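Long-range contact in Tll1590 protein (Thermosynechococcus elongatus, PDB 6LDQ), which belongs to the sucrose-phosphate synthase family and contains a glycosyl transferase 4-like domain of the GT-B clan: residues Glu84-Thr89 with Tyr113-Trp118. Numbering follows the deposited sequence.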
loop_
_atom_site.group_PDB
_atom_site.type_symbol
_atom_site.label_atom_id
_atom_site.label_comp_id
_atom_site.label_asym_id
_atom_site.label_seq_id
_atom_site.Cartn_x
_atom_site.Cartn_y
_atom_site.Cartn_z
ATOM N N GLU A 84 -8.586 3.141 -14.166
ATOM C CA GLU A 84 -8.652 4.438 -14.841
ATOM C C GLU A 84 -9.877 5.267 -14.452
ATOM O O GLU A 84 -9.985 6.422 -14.885
ATOM C CB GLU A 84 -8.610 4.225 -16.361
ATOM C CG GLU A 84 -9.766 3.402 -16.900
ATOM C CD GLU A 84 -9.458 1.922 -17.041
ATOM O OE1 GLU A 84 -10.209 1.250 -17.782
ATOM O OE2 GLU A 84 -8.494 1.421 -16.417
ATOM N N LYS A 85 -10.791 4.721 -13.654
ATOM C CA LYS A 85 -11.938 5.466 -13.141
ATOM C C LYS A 85 -11.965 5.509 -11.616
ATOM O O LYS A 85 -12.977 5.916 -11.035
ATOM C CB LYS A 85 -13.249 4.860 -13.656
ATOM C CG LYS A 85 -13.536 5.124 -15.127
ATOM C CD LYS A 85 -14.006 6.552 -15.351
ATOM C CE LYS A 85 -13.795 6.976 -16.792
ATOM N NZ LYS A 85 -15.047 6.822 -17.575
ATOM N N LEU A 86 -10.888 5.090 -10.948
ATOM C CA LEU A 86 -10.929 4.981 -9.496
ATOM C C LEU A 86 -10.568 6.276 -8.785
ATOM O O LEU A 86 -11.011 6.473 -7.647
ATOM C CB LEU A 86 -9.991 3.856 -9.019
ATOM C CG LEU A 86 -10.646 2.473 -9.031
ATOM C CD1 LEU A 86 -9.713 1.409 -8.458
ATOM C CD2 LEU A 86 -11.963 2.501 -8.251
ATOM N N PHE A 87 -9.779 7.163 -9.417
ATOM C CA PHE A 87 -9.267 8.339 -8.708
ATOM C C PHE A 87 -10.362 9.109 -7.964
ATOM O O PHE A 87 -10.144 9.590 -6.842
ATOM C CB PHE A 87 -8.538 9.276 -9.674
ATOM C CG PHE A 87 -7.828 10.391 -8.977
ATOM C CD1 PHE A 87 -6.660 10.148 -8.281
ATOM C CD2 PHE A 87 -8.352 11.670 -8.974
ATOM C CE1 PHE A 87 -6.021 11.174 -7.610
ATOM C CE2 PHE A 87 -7.718 12.691 -8.311
ATOM C CZ PHE A 87 -6.559 12.450 -7.629
ATOM N N GLU A 88 -11.551 9.250 -8.573
ATOM C CA GLU A 88 -12.575 10.079 -7.942
ATOM C C GLU A 88 -13.217 9.420 -6.720
ATOM O O GLU A 88 -14.006 10.086 -6.038
ATOM C CB GLU A 88 -13.666 10.456 -8.957
ATOM C CG GLU A 88 -14.721 9.378 -9.230
ATOM C CD GLU A 88 -15.628 9.729 -10.409
ATOM O OE1 GLU A 88 -15.596 10.893 -10.857
ATOM O OE2 GLU A 88 -16.373 8.845 -10.891
ATOM N N THR A 89 -12.903 8.144 -6.438
ATOM C CA THR A 89 -13.450 7.405 -5.306
ATOM C C THR A 89 -12.580 7.488 -4.056
ATOM O O THR A 89 -13.048 7.105 -2.971
ATOM C CB THR A 89 -13.637 5.915 -5.659
ATOM O OG1 THR A 89 -12.369 5.240 -5.629
ATOM C CG2 THR A 89 -14.232 5.763 -7.046
ATOM N N TYR A 113 0.294 0.567 -5.919
ATOM C CA TYR A 113 -0.092 1.339 -7.103
ATOM C C TYR A 113 -0.395 2.801 -6.773
ATOM O O TYR A 113 -0.826 3.134 -5.667
ATOM C CB TYR A 113 -1.291 0.695 -7.813
ATOM C CG TYR A 113 -1.517 1.215 -9.224
ATOM C CD1 TYR A 113 -0.488 1.222 -10.158
ATOM C CD2 TYR A 113 -2.769 1.678 -9.618
ATOM C CE1 TYR A 113 -0.695 1.685 -11.448
ATOM C CE2 TYR A 113 -2.987 2.149 -10.892
ATOM C CZ TYR A 113 -1.948 2.148 -11.808
ATOM O OH TYR A 113 -2.171 2.609 -13.082
ATOM N N TRP A 114 -0.216 3.692 -7.760
ATOM C CA TRP A 114 -0.243 5.122 -7.462
ATOM C C TRP A 114 -1.558 5.565 -6.836
ATOM O O TRP A 114 -1.562 6.502 -6.028
ATOM C CB TRP A 114 0.072 5.930 -8.736
ATOM C CG TRP A 114 -1.005 5.994 -9.774
ATOM C CD1 TRP A 114 -1.149 5.174 -10.856
ATOM C CD2 TRP A 114 -2.053 6.974 -9.869
ATOM N NE1 TRP A 114 -2.243 5.572 -11.615
ATOM C CE2 TRP A 114 -2.815 6.667 -11.019
ATOM C CE3 TRP A 114 -2.427 8.070 -9.090
ATOM C CZ2 TRP A 114 -3.910 7.436 -11.416
ATOM C CZ3 TRP A 114 -3.523 8.822 -9.478
ATOM C CH2 TRP A 114 -4.253 8.497 -10.625
ATOM N N LEU A 115 -2.670 4.892 -7.169
ATOM C CA LEU A 115 -3.988 5.273 -6.647
ATOM C C LEU A 115 -4.060 5.089 -5.128
ATOM O O LEU A 115 -4.473 5.989 -4.395
ATOM C CB LEU A 115 -5.086 4.441 -7.329
ATOM C CG LEU A 115 -5.400 4.719 -8.807
ATOM C CD1 LEU A 115 -6.092 3.526 -9.420
ATOM C CD2 LEU A 115 -6.269 5.969 -8.950
ATOM N N SER A 116 -3.693 3.913 -4.649
ATOM C CA SER A 116 -3.554 3.730 -3.204
ATOM C C SER A 116 -2.531 4.706 -2.628
ATOM O O SER A 116 -2.670 5.155 -1.487
ATOM C CB SER A 116 -3.146 2.294 -2.909
ATOM O OG SER A 116 -3.975 1.377 -3.611
ATOM N N GLY A 117 -1.524 5.090 -3.424
ATOM C CA GLY A 117 -0.502 5.995 -2.926
ATOM C C GLY A 117 -1.004 7.388 -2.635
ATOM O O GLY A 117 -0.539 8.037 -1.697
ATOM N N TRP A 118 -1.921 7.891 -3.472
ATOM C CA TRP A 118 -2.666 9.097 -3.131
ATOM C C TRP A 118 -3.280 8.978 -1.733
ATOM O O TRP A 118 -3.206 9.903 -0.913
ATOM C CB TRP A 118 -3.755 9.319 -4.184
ATOM C CG TRP A 118 -4.339 10.687 -4.143
ATOM C CD1 TRP A 118 -3.865 11.804 -4.781
ATOM C CD2 TRP A 118 -5.485 11.099 -3.403
ATOM N NE1 TRP A 118 -4.669 12.883 -4.487
ATOM C CE2 TRP A 118 -5.663 12.476 -3.637
ATOM C CE3 TRP A 118 -6.373 10.435 -2.548
ATOM C CZ2 TRP A 118 -6.711 13.206 -3.064
ATOM C CZ3 TRP A 118 -7.422 11.160 -1.980
ATOM C CH2 TRP A 118 -7.585 12.533 -2.251
#
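An aromatic cluster of Phe87, Trp114 and Trp118 joins the loop that leads into helix 90-104 to the N-terminal part of helix 113-126. Phe87 contributes most of the buried surface on its side. Its chi1 of -172° sets CG anti to the backbone N; the ring itself touches both indoles. The contact with Trp118 is T-shaped, since the planes meet at 73° with 4.8 Å between the centroids of the Phe87 ring and the five-membered ring of Trp118. Phe87 presents its edge, with CE1 standing 3.6 Å from Trp118 CD1 and displaced toward the rim of the indole face. Trp114 meets the same phenyl ring differently. The planes of its six-membered ring and of Phe87 are only 27° apart, but with centroids 5.8 Å apart the rings are laterally offset and share little face-to-face area; the touching atoms are Trp114 CZ3 and Phe87 CD1, 3.6 Å apart. Leu115, one residue further along the helix, fills in beside the cluster. Its CD2 lies close to the Phe87 ring plane, borders the ring's edge and packs 3.7 Å from Phe87 N, while CD1 approaches Leu86 CB at 3.9 Å. Apolar packing thus carries the contact. The loop's own turn is secured locally: Leu86 O accepts both Thr89 N and Thr89 OG1, the hydroxyl at 2.7 Å on a carbonyl lone pair. Helix 153-166 adds Thr155 against Phe87 and Val159 against Trp118, and Trp121 extends the aromatic group with an edge-to-face contact to Trp118. Helix 113-126 directly follows the parallel strand 108-112, so the cluster lies where a connecting loop packs on the N-terminal part of a helix, in the Rossmann-like alpha/beta domain typical of GT-B proteins.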